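Long-range contacts in aromatic-L-amino-acid decarboxylase (Catharanthus roseus, PDB 6EEW), which catalyses the pyridoxal 5'-phosphate-dependent decarboxylation of L-tryptophan to tryptamine and of 5-hydroxy-L-tryptophan to serotonin: residues 218-226 with 237-245; 444-455 with 485-496. All coordinates share one frame; numbering follows the deposited sequence.

The two contacts lie in different parts of one subunit and do not touch. Their centres are about 40 Å apart, and their nearest atoms about 21 Å. Contact 1 packs edge strand 220-223 of the large mixed sheet against helix 235-247. It is also the one closer to the active site. The Leu222 side chain is about 3 Å from that of His203, an L-tryptophan-binding residue, and about 12 Å from that of Thr262, a probable cofactor-binding residue. Contact 2 joins helices 438-451 and 479-496 beside the smaller antiparallel sheet, away from the substrate-binding residues. Contact 1 mixes a salt bridge with apolar packing, whereas contact 2 is almost wholly apolar.

Contact 1: residues 218-226 with 237-245; sequences NNIRLIPTT and VLRKMVEDD
Asp245 OD2 is gripped by two groups, Arg221 NH1 from the strand and the hydroxyl of Tyr197 from the neighbouring strand 194-199. Arg221 NH1 reaches Asp245 OD2 at 2.6 Å in a salt bridge. Its hydrogen-bond part is weak, with an N-H...O angle of 144°. Asp245 OD1 is also only 2.7 Å from Arg221 NH1, so the one nitrogen faces both carboxylate oxygens. Asp245 OD2 lies at the edge of the guanidinium, near its plane. The two planes are turned 70° apart, so the groups do not meet flat as a side-by-side pair. A bend at chi3 (62°) folds the end of the arginine back toward the helix. The Met241 methyl lies over one face of the guanidinium, with Met241 CE 3.9 Å from Arg221 CZ. The charged group is thus met at its edge by an acid and over a face by a methyl. With an alanine in place of Arg221, Asp245 would probably lose its cationic mate from the strand, keeping Tyr197, and a gap would open beside the Met241 methyl.

The rest of the interface is apolar and centres on Ile223. Its two branches part. Ile223 CG2 meets Val237 CG1 at 3.3 Å, tighter than usual for carbons, and lies 3.6 Å from Met241 SD. Ile223 CD1 at the other end touches Leu238 CD1 at 3.6 Å. Pro224 borders this patch, with its CD 4.2 Å from Met241 SD. Leu222 points away from the helix.

Strand 220-223 and helix 237-245 run nearly antiparallel. Strand 220-223 is an outer strand of the mixed sheet. Helix 235-247 then leads to the parallel strand 251-258, on the far side of strand 194-199. This is a beta-alpha-beta crossover of the large domain in fold type I pyridoxal-phosphate enzymes.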
loop_
_atom_site.group_PDB
_atom_site.type_symbol
_atom_site.label_atom_id
_atom_site.label_comp_id
_atom_site.label_asym_id
_atom_site.label_seq_id
_atom_site.Cartn_x
_atom_site.Cartn_y
_atom_site.Cartn_z
ATOM N N ASN A 218 -4.515 19.231 20.356
ATOM C CA ASN A 218 -3.988 20.576 20.527
ATOM C C ASN A 218 -2.484 20.681 20.316
ATOM O O ASN A 218 -1.956 21.798 20.353
ATOM C CB ASN A 218 -4.346 21.108 21.917
ATOM C CG ASN A 218 -5.801 21.471 22.037
ATOM O OD1 ASN A 218 -6.431 21.850 21.047
ATOM N ND2 ASN A 218 -6.355 21.355 23.246
ATOM N N ASN A 219 -1.777 19.577 20.090
ATOM C CA ASN A 219 -0.342 19.632 19.854
ATOM C C ASN A 219 0.011 19.508 18.374
ATOM O O ASN A 219 1.180 19.278 18.037
ATOM C CB ASN A 219 0.372 18.550 20.665
ATOM C CG ASN A 219 0.282 18.792 22.158
ATOM O OD1 ASN A 219 -0.217 19.823 22.602
ATOM N ND2 ASN A 219 0.807 17.857 22.941
ATOM N N ILE A 220 -0.975 19.658 17.494
ATOM C CA ILE A 220 -0.786 19.694 16.049
ATOM C C ILE A 220 -0.935 21.150 15.632
ATOM O O ILE A 220 -2.033 21.706 15.730
ATOM C CB ILE A 220 -1.810 18.809 15.328
ATOM C CG1 ILE A 220 -1.710 17.357 15.804
ATOM C CG2 ILE A 220 -1.619 18.884 13.825
ATOM C CD1 ILE A 220 -2.758 16.426 15.189
ATOM N N ARG A 221 0.163 21.787 15.205
ATOM C CA ARG A 221 0.210 23.230 14.977
ATOM C C ARG A 221 0.477 23.548 13.509
ATOM O O ARG A 221 1.495 23.118 12.946
ATOM C CB ARG A 221 1.249 23.874 15.894
ATOM C CG ARG A 221 1.014 23.524 17.372
ATOM C CD ARG A 221 1.749 24.470 18.304
ATOM N NE ARG A 221 1.274 25.838 18.143
ATOM C CZ ARG A 221 1.954 26.910 18.530
ATOM N NH1 ARG A 221 3.142 26.769 19.100
ATOM N NH2 ARG A 221 1.450 28.126 18.344
ATOM N N LEU A 222 -0.438 24.306 12.895
ATOM C CA LEU A 222 -0.278 24.795 11.528
ATOM C C LEU A 222 0.332 26.200 11.534
ATOM O O LEU A 222 -0.249 27.142 12.089
ATOM C CB LEU A 222 -1.625 24.813 10.807
ATOM C CG LEU A 222 -2.441 23.542 10.554
ATOM C CD1 LEU A 222 -3.667 23.940 9.735
ATOM C CD2 LEU A 222 -1.637 22.470 9.841
ATOM N N ILE A 223 1.478 26.347 10.883
ATOM C CA ILE A 223 2.200 27.612 10.801
ATOM C C ILE A 223 1.507 28.522 9.791
ATOM O O ILE A 223 1.438 28.195 8.597
ATOM C CB ILE A 223 3.668 27.381 10.431
ATOM C CG1 ILE A 223 4.277 26.345 11.363
ATOM C CG2 ILE A 223 4.437 28.669 10.571
ATOM C CD1 ILE A 223 5.524 25.713 10.804
ATOM N N PRO A 224 0.986 29.660 10.222
ATOM C CA PRO A 224 0.334 30.578 9.281
ATOM C C PRO A 224 1.305 31.115 8.238
ATOM O O PRO A 224 2.463 31.420 8.531
ATOM C CB PRO A 224 -0.186 31.703 10.187
ATOM C CG PRO A 224 0.617 31.574 11.462
ATOM C CD PRO A 224 0.869 30.112 11.619
ATOM N N THR A 225 0.818 31.215 7.004
ATOM C CA THR A 225 1.605 31.713 5.893
ATOM C C THR A 225 0.825 32.815 5.195
ATOM O O THR A 225 -0.405 32.866 5.267
ATOM C CB THR A 225 1.935 30.620 4.880
ATOM O OG1 THR A 225 0.728 30.184 4.243
ATOM C CG2 THR A 225 2.627 29.453 5.553
ATOM N N THR A 226 1.557 33.705 4.532
ATOM C CA THR A 226 0.973 34.868 3.883
ATOM C C THR A 226 1.516 35.019 2.467
ATOM O O THR A 226 2.560 34.455 2.099
ATOM C CB THR A 226 1.236 36.140 4.694
ATOM O OG1 THR A 226 2.609 36.510 4.552
ATOM C CG2 THR A 226 0.931 35.907 6.168
ATOM N N VAL A 237 8.640 32.945 11.771
ATOM C CA VAL A 237 7.362 32.508 12.332
ATOM C C VAL A 237 7.530 31.197 13.095
ATOM O O VAL A 237 7.103 31.058 14.253
ATOM C CB VAL A 237 6.312 32.375 11.209
ATOM C CG1 VAL A 237 5.032 31.726 11.738
ATOM C CG2 VAL A 237 5.998 33.737 10.612
ATOM N N LEU A 238 8.160 30.220 12.452
ATOM C CA LEU A 238 8.348 28.921 13.083
ATOM C C LEU A 238 9.209 29.025 14.333
ATOM O O LEU A 238 8.938 28.352 15.333
ATOM C CB LEU A 238 8.972 27.955 12.083
ATOM C CG LEU A 238 9.414 26.578 12.567
ATOM C CD1 LEU A 238 8.236 25.771 13.110
ATOM C CD2 LEU A 238 10.110 25.822 11.419
ATOM N N ARG A 239 10.270 29.835 14.289
ATOM C CA ARG A 239 11.125 29.959 15.459
ATOM C C ARG A 239 10.350 30.539 16.619
ATOM O O ARG A 239 10.477 30.077 17.762
ATOM C CB ARG A 239 12.327 30.845 15.171
ATOM C CG ARG A 239 13.032 31.254 16.453
ATOM C CD ARG A 239 14.231 32.108 16.169
ATOM N NE ARG A 239 15.228 31.365 15.410
ATOM C CZ ARG A 239 16.109 30.538 15.955
ATOM N NH1 ARG A 239 16.121 30.349 17.276
ATOM N NH2 ARG A 239 16.981 29.910 15.177
ATOM N N LYS A 240 9.542 31.562 16.345
ATOM C CA LYS A 240 8.740 32.158 17.403
ATOM C C LYS A 240 7.807 31.112 18.011
ATOM O O LYS A 240 7.711 30.977 19.242
ATOM C CB LYS A 240 7.957 33.346 16.845
ATOM C CG LYS A 240 7.092 34.041 17.870
ATOM C CD LYS A 240 7.976 34.509 19.019
ATOM C CE LYS A 240 7.184 35.191 20.113
ATOM N NZ LYS A 240 8.062 35.512 21.271
ATOM N N MET A 241 7.145 30.326 17.155
ATOM C CA MET A 241 6.243 29.286 17.649
ATOM C C MET A 241 6.990 28.256 18.491
ATOM O O MET A 241 6.535 27.875 19.577
ATOM C CB MET A 241 5.525 28.609 16.479
ATOM C CG MET A 241 4.595 29.529 15.688
ATOM S SD MET A 241 3.954 28.772 14.176
ATOM C CE MET A 241 3.017 27.397 14.850
ATOM N N VAL A 242 8.131 27.779 17.998
ATOM C CA VAL A 242 8.883 26.753 18.714
ATOM C C VAL A 242 9.332 27.269 20.072
ATOM O O VAL A 242 9.245 26.562 21.083
ATOM C CB VAL A 242 10.082 26.278 17.872
ATOM C CG1 VAL A 242 10.978 25.360 18.692
ATOM C CG2 VAL A 242 9.607 25.570 16.600
ATOM N N GLU A 243 9.799 28.514 20.130
ATOM C CA GLU A 243 10.314 29.018 21.398
ATOM C C GLU A 243 9.187 29.269 22.393
ATOM O O GLU A 243 9.374 29.082 23.605
ATOM C CB GLU A 243 11.157 30.269 21.148
ATOM C CG GLU A 243 12.462 29.920 20.429
ATOM C CD GLU A 243 13.319 31.128 20.081
ATOM O OE1 GLU A 243 12.757 32.235 19.913
ATOM O OE2 GLU A 243 14.555 30.961 19.950
ATOM N N ASP A 244 8.013 29.684 21.911
ATOM C CA ASP A 244 6.872 29.792 22.812
ATOM C C ASP A 244 6.457 28.419 23.328
ATOM O O ASP A 244 6.108 28.272 24.508
ATOM C CB ASP A 244 5.714 30.505 22.115
ATOM C CG ASP A 244 6.018 31.982 21.842
ATOM O OD1 ASP A 244 7.031 32.495 22.368
ATOM O OD2 ASP A 244 5.252 32.631 21.098
ATOM N N ASP A 245 6.517 27.393 22.473
ATOM C CA ASP A 245 6.180 26.049 22.929
ATOM C C ASP A 245 7.172 25.556 23.970
ATOM O O ASP A 245 6.782 24.907 24.950
ATOM C CB ASP A 245 6.129 25.084 21.750
ATOM C CG ASP A 245 4.892 25.270 20.920
ATOM O OD1 ASP A 245 3.859 25.691 21.491
ATOM O OD2 ASP A 245 4.946 24.989 19.704
#

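Contact 2: residues 444-455 with 485-496; sequences KLLDMLNSTGRV and VWDLIQKLTDDL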
loop_
_atom_site.group_PDB
_atom_site.type_symbol
_atom_site.label_atom_id
_atom_site.label_comp_id
_atom_site.label_asym_id
_atom_site.label_seq_id
_atom_site.Cartn_x
_atom_site.Cartn_y
_atom_site.Cartn_z
ATOM N N LYS A 444 -17.647 30.325 -12.222
ATOM C CA LYS A 444 -18.415 30.082 -13.437
ATOM C C LYS A 444 -17.505 29.684 -14.589
ATOM O O LYS A 444 -17.830 28.777 -15.366
ATOM C CB LYS A 444 -19.221 31.329 -13.799
ATOM C CG LYS A 444 -20.117 31.164 -15.011
ATOM C CD LYS A 444 -20.955 29.892 -14.916
ATOM C CE LYS A 444 -22.129 29.930 -15.885
ATOM N NZ LYS A 444 -21.718 30.369 -17.249
ATOM N N LEU A 445 -16.358 30.354 -14.722
ATOM C CA LEU A 445 -15.431 29.986 -15.786
ATOM C C LEU A 445 -14.951 28.548 -15.618
ATOM O O LEU A 445 -14.933 27.767 -16.580
ATOM C CB LEU A 445 -14.243 30.944 -15.811
ATOM C CG LEU A 445 -13.203 30.581 -16.871
ATOM C CD1 LEU A 445 -13.834 30.644 -18.256
ATOM C CD2 LEU A 445 -11.994 31.492 -16.776
ATOM N N LEU A 446 -14.542 28.181 -14.400
ATOM C CA LEU A 446 -14.108 26.807 -14.158
ATOM C C LEU A 446 -15.211 25.805 -14.483
ATOM O O LEU A 446 -14.958 24.766 -15.111
ATOM C CB LEU A 446 -13.672 26.639 -12.702
ATOM C CG LEU A 446 -13.231 25.213 -12.336
ATOM C CD1 LEU A 446 -12.011 24.782 -13.136
ATOM C CD2 LEU A 446 -13.019 25.018 -10.841
ATOM N N ASP A 447 -16.445 26.104 -14.077
ATOM C CA ASP A 447 -17.528 25.167 -14.338
ATOM C C ASP A 447 -17.755 25.002 -15.834
ATOM O O ASP A 447 -17.929 23.882 -16.320
ATOM C CB ASP A 447 -18.802 25.611 -13.620
ATOM C CG ASP A 447 -19.766 24.452 -13.376
ATOM O OD1 ASP A 447 -20.202 23.811 -14.359
ATOM O OD2 ASP A 447 -20.067 24.158 -12.198
ATOM N N MET A 448 -17.784 26.108 -16.581
ATOM C CA MET A 448 -17.930 26.009 -18.032
ATOM C C MET A 448 -16.821 25.148 -18.632
ATOM O O MET A 448 -17.076 24.241 -19.442
ATOM C CB MET A 448 -17.925 27.406 -18.650
ATOM C CG MET A 448 -19.037 28.312 -18.150
ATOM S SD MET A 448 -18.879 30.000 -18.773
ATOM C CE MET A 448 -19.079 29.747 -20.539
ATOM N N LEU A 449 -15.574 25.415 -18.232
ATOM C CA LEU A 449 -14.453 24.651 -18.763
ATOM C C LEU A 449 -14.678 23.163 -18.564
ATOM O O LEU A 449 -14.630 22.377 -19.517
ATOM C CB LEU A 449 -13.154 25.089 -18.088
ATOM C CG LEU A 449 -12.616 26.457 -18.500
ATOM C CD1 LEU A 449 -11.551 26.897 -17.522
ATOM C CD2 LEU A 449 -12.054 26.402 -19.910
ATOM N N ASN A 450 -14.964 22.765 -17.323
ATOM C CA ASN A 450 -15.086 21.342 -17.025
ATOM C C ASN A 450 -16.309 20.741 -17.704
ATOM O O ASN A 450 -16.269 19.592 -18.164
ATOM C CB ASN A 450 -15.117 21.128 -15.516
ATOM C CG ASN A 450 -13.762 21.358 -14.871
ATOM O OD1 ASN A 450 -12.716 21.142 -15.490
ATOM N ND2 ASN A 450 -13.771 21.805 -13.626
ATOM N N SER A 451 -17.400 21.503 -17.788
ATOM C CA SER A 451 -18.597 21.034 -18.469
ATOM C C SER A 451 -18.344 20.765 -19.941
ATOM O O SER A 451 -19.074 19.974 -20.550
ATOM C CB SER A 451 -19.713 22.066 -18.317
ATOM O OG SER A 451 -19.997 22.297 -16.949
ATOM N N THR A 452 -17.329 21.406 -20.524
ATOM C CA THR A 452 -16.980 21.115 -21.913
ATOM C C THR A 452 -16.761 19.630 -22.170
ATOM O O THR A 452 -17.039 19.142 -23.272
ATOM C CB THR A 452 -15.707 21.858 -22.305
ATOM O OG1 THR A 452 -15.946 23.265 -22.247
ATOM C CG2 THR A 452 -15.272 21.462 -23.710
ATOM N N GLY A 453 -16.269 18.896 -21.176
ATOM C CA GLY A 453 -15.772 17.559 -21.398
ATOM C C GLY A 453 -14.412 17.495 -22.059
ATOM O O GLY A 453 -13.784 16.425 -22.047
ATOM N N ARG A 454 -13.929 18.604 -22.627
ATOM C CA ARG A 454 -12.653 18.632 -23.327
ATOM C C ARG A 454 -11.489 19.041 -22.434
ATOM O O ARG A 454 -10.374 19.195 -22.936
ATOM C CB ARG A 454 -12.711 19.572 -24.533
ATOM C CG ARG A 454 -13.725 19.207 -25.592
ATOM C CD ARG A 454 -13.756 20.288 -26.675
ATOM N NE ARG A 454 -12.469 20.393 -27.364
ATOM C CZ ARG A 454 -12.197 19.857 -28.551
ATOM N NH1 ARG A 454 -13.125 19.175 -29.213
ATOM N NH2 ARG A 454 -10.989 20.007 -29.083
ATOM N N VAL A 455 -11.721 19.233 -21.136
ATOM C CA VAL A 455 -10.666 19.631 -20.213
ATOM C C VAL A 455 -11.168 19.393 -18.800
ATOM O O VAL A 455 -12.371 19.448 -18.538
ATOM C CB VAL A 455 -10.245 21.108 -20.430
ATOM C CG1 VAL A 455 -11.426 22.038 -20.248
ATOM C CG2 VAL A 455 -9.142 21.492 -19.461
ATOM N N VAL A 485 -6.266 24.324 -24.926
ATOM C CA VAL A 485 -6.887 24.656 -23.648
ATOM C C VAL A 485 -6.933 26.164 -23.463
ATOM O O VAL A 485 -7.946 26.726 -23.037
ATOM C CB VAL A 485 -6.142 23.987 -22.482
ATOM C CG1 VAL A 485 -6.621 24.589 -21.171
ATOM C CG2 VAL A 485 -6.393 22.494 -22.477
ATOM N N TRP A 486 -5.826 26.840 -23.757
ATOM C CA TRP A 486 -5.809 28.294 -23.621
ATOM C C TRP A 486 -6.807 28.949 -24.573
ATOM O O TRP A 486 -7.525 29.886 -24.190
ATOM C CB TRP A 486 -4.395 28.819 -23.850
ATOM C CG TRP A 486 -4.313 30.294 -23.844
ATOM C CD1 TRP A 486 -3.807 31.097 -24.825
ATOM C CD2 TRP A 486 -4.801 31.167 -22.821
ATOM N NE1 TRP A 486 -3.913 32.414 -24.459
ATOM C CE2 TRP A 486 -4.526 32.487 -23.235
ATOM C CE3 TRP A 486 -5.428 30.960 -21.587
ATOM C CZ2 TRP A 486 -4.857 33.596 -22.462
ATOM C CZ3 TRP A 486 -5.755 32.061 -20.820
ATOM C CH2 TRP A 486 -5.474 33.365 -21.263
ATOM N N ASP A 487 -6.882 28.461 -25.811
ATOM C CA ASP A 487 -7.888 28.976 -26.738
ATOM C C ASP A 487 -9.291 28.806 -26.166
ATOM O O ASP A 487 -10.112 29.732 -26.207
ATOM C CB ASP A 487 -7.773 28.262 -28.086
ATOM C CG ASP A 487 -6.531 28.660 -28.854
ATOM O OD1 ASP A 487 -6.053 29.795 -28.662
ATOM O OD2 ASP A 487 -6.018 27.825 -29.633
ATOM N N LEU A 488 -9.582 27.625 -25.613
ATOM C CA LEU A 488 -10.901 27.365 -25.048
ATOM C C LEU A 488 -11.184 28.288 -23.874
ATOM O O LEU A 488 -12.301 28.798 -23.724
ATOM C CB LEU A 488 -10.999 25.907 -24.603
ATOM C CG LEU A 488 -12.316 25.468 -23.950
ATOM C CD1 LEU A 488 -13.468 25.541 -24.934
ATOM C CD2 LEU A 488 -12.216 24.090 -23.290
ATOM N N ILE A 489 -10.193 28.473 -23.001
ATOM C CA ILE A 489 -10.356 29.362 -21.856
ATOM C C ILE A 489 -10.732 30.757 -22.331
ATOM O O ILE A 489 -11.662 31.384 -21.804
ATOM C CB ILE A 489 -9.076 29.373 -21.002
ATOM C CG1 ILE A 489 -8.809 27.967 -20.440
ATOM C CG2 ILE A 489 -9.176 30.424 -19.910
ATOM C CD1 ILE A 489 -7.539 27.837 -19.628
ATOM N N GLN A 490 -10.033 31.252 -23.357
ATOM C CA GLN A 490 -10.338 32.583 -23.868
ATOM C C GLN A 490 -11.735 32.637 -24.474
ATOM O O GLN A 490 -12.462 33.620 -24.284
ATOM C CB GLN A 490 -9.285 33.017 -24.890
ATOM C CG GLN A 490 -8.012 33.569 -24.268
ATOM C CD GLN A 490 -7.058 34.148 -25.295
ATOM O OE1 GLN A 490 -6.739 33.510 -26.302
ATOM N NE2 GLN A 490 -6.619 35.381 -25.059
ATOM N N LYS A 491 -12.131 31.597 -25.216
ATOM C CA LYS A 491 -13.474 31.592 -25.795
ATOM C C LYS A 491 -14.538 31.630 -24.707
ATOM O O LYS A 491 -15.512 32.388 -24.795
ATOM C CB LYS A 491 -13.689 30.370 -26.690
ATOM C CG LYS A 491 -15.104 30.333 -27.287
ATOM C CD LYS A 491 -15.353 29.124 -28.179
ATOM C CE LYS A 491 -15.417 27.829 -27.382
ATOM N NZ LYS A 491 -15.847 26.672 -28.227
ATOM N N LEU A 492 -14.379 30.799 -23.677
ATOM C CA LEU A 492 -15.373 30.762 -22.613
ATOM C C LEU A 492 -15.383 32.055 -21.814
ATOM O O LEU A 492 -16.431 32.462 -21.302
ATOM C CB LEU A 492 -15.125 29.562 -21.703
ATOM C CG LEU A 492 -15.282 28.208 -22.399
ATOM C CD1 LEU A 492 -15.069 27.049 -21.430
ATOM C CD2 LEU A 492 -16.639 28.123 -23.070
ATOM N N THR A 493 -14.236 32.728 -21.712
ATOM C CA THR A 493 -14.218 34.026 -21.051
ATOM C C THR A 493 -14.955 35.065 -21.885
ATOM O O THR A 493 -15.734 35.857 -21.348
ATOM C CB THR A 493 -12.779 34.468 -20.794
ATOM O OG1 THR A 493 -12.130 33.515 -19.941
ATOM C CG2 THR A 493 -12.749 35.840 -20.134
ATOM N N ASP A 494 -14.754 35.051 -23.205
ATOM C CA ASP A 494 -15.510 35.951 -24.074
ATOM C C ASP A 494 -17.006 35.717 -23.923
ATOM O O ASP A 494 -17.774 36.658 -23.690
ATOM C CB ASP A 494 -15.082 35.777 -25.532
ATOM C CG ASP A 494 -13.641 36.200 -25.778
ATOM O OD1 ASP A 494 -13.091 36.969 -24.957
ATOM O OD2 ASP A 494 -13.055 35.763 -26.794
ATOM N N ASP A 495 -17.434 34.456 -24.045
ATOM C CA ASP A 495 -18.845 34.125 -23.852
ATOM C C ASP A 495 -19.341 34.596 -22.495
ATOM O O ASP A 495 -20.494 35.025 -22.361
ATOM C CB ASP A 495 -19.072 32.618 -23.995
ATOM C CG ASP A 495 -19.015 32.144 -25.434
ATOM O OD1 ASP A 495 -18.898 32.995 -26.343
ATOM O OD2 ASP A 495 -19.095 30.918 -25.656
ATOM N N LEU A 496 -18.487 34.519 -21.474
ATOM C CA LEU A 496 -18.898 34.860 -20.119
ATOM C C LEU A 496 -19.037 36.364 -19.901
ATOM O O LEU A 496 -19.598 36.768 -18.875
ATOM C CB LEU A 496 -17.896 34.269 -19.130
ATOM C CG LEU A 496 -18.120 34.551 -17.649
ATOM C CD1 LEU A 496 -19.413 33.897 -17.195
ATOM C CD2 LEU A 496 -16.944 34.046 -16.829
#
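Leu449 and Leu492 both set CG opposite their own carbonyl carbon (chi1 -73° and -64°), and this turns their ends together across the helices. Leu449 CD2 comes within 3.4 Å of Leu492 CD1, a tight carbon pair. Leu449 CD2 also lies 3.6 Å from Ile489 CG1. Leu445 is a knob in a hole made by Ile489, Leu492, Thr493 and Leu496. Its CD1 branch enters the hole and lies 3.8 Å from Leu492 CB. The polar wall of that hole is Thr493, whose OG1 donates to Ile489 O at 2.9 Å from above the carbonyl plane. Met448 slides past Leu492 from the other direction and puts CE 3.9 Å from Leu492 CD2. Further along the chain, Val455 CG1 meets Leu488 CD2 at 3.8 Å, and Thr452 reaches Leu488 tip to tip. No hydrogen bond joins the two segments.

Helices 444-451 and 485-496 pass 10.0 Å apart at closest, with their N-to-C directions 125° apart. Leu445 and Leu449 also touch Leu468 of strand 465-471, and Ile489 touches Phe414 of strand 414-416. The helix pair thus packs on the antiparallel sheet, as in the alpha/beta C-terminal domain of fold type I decarboxylases.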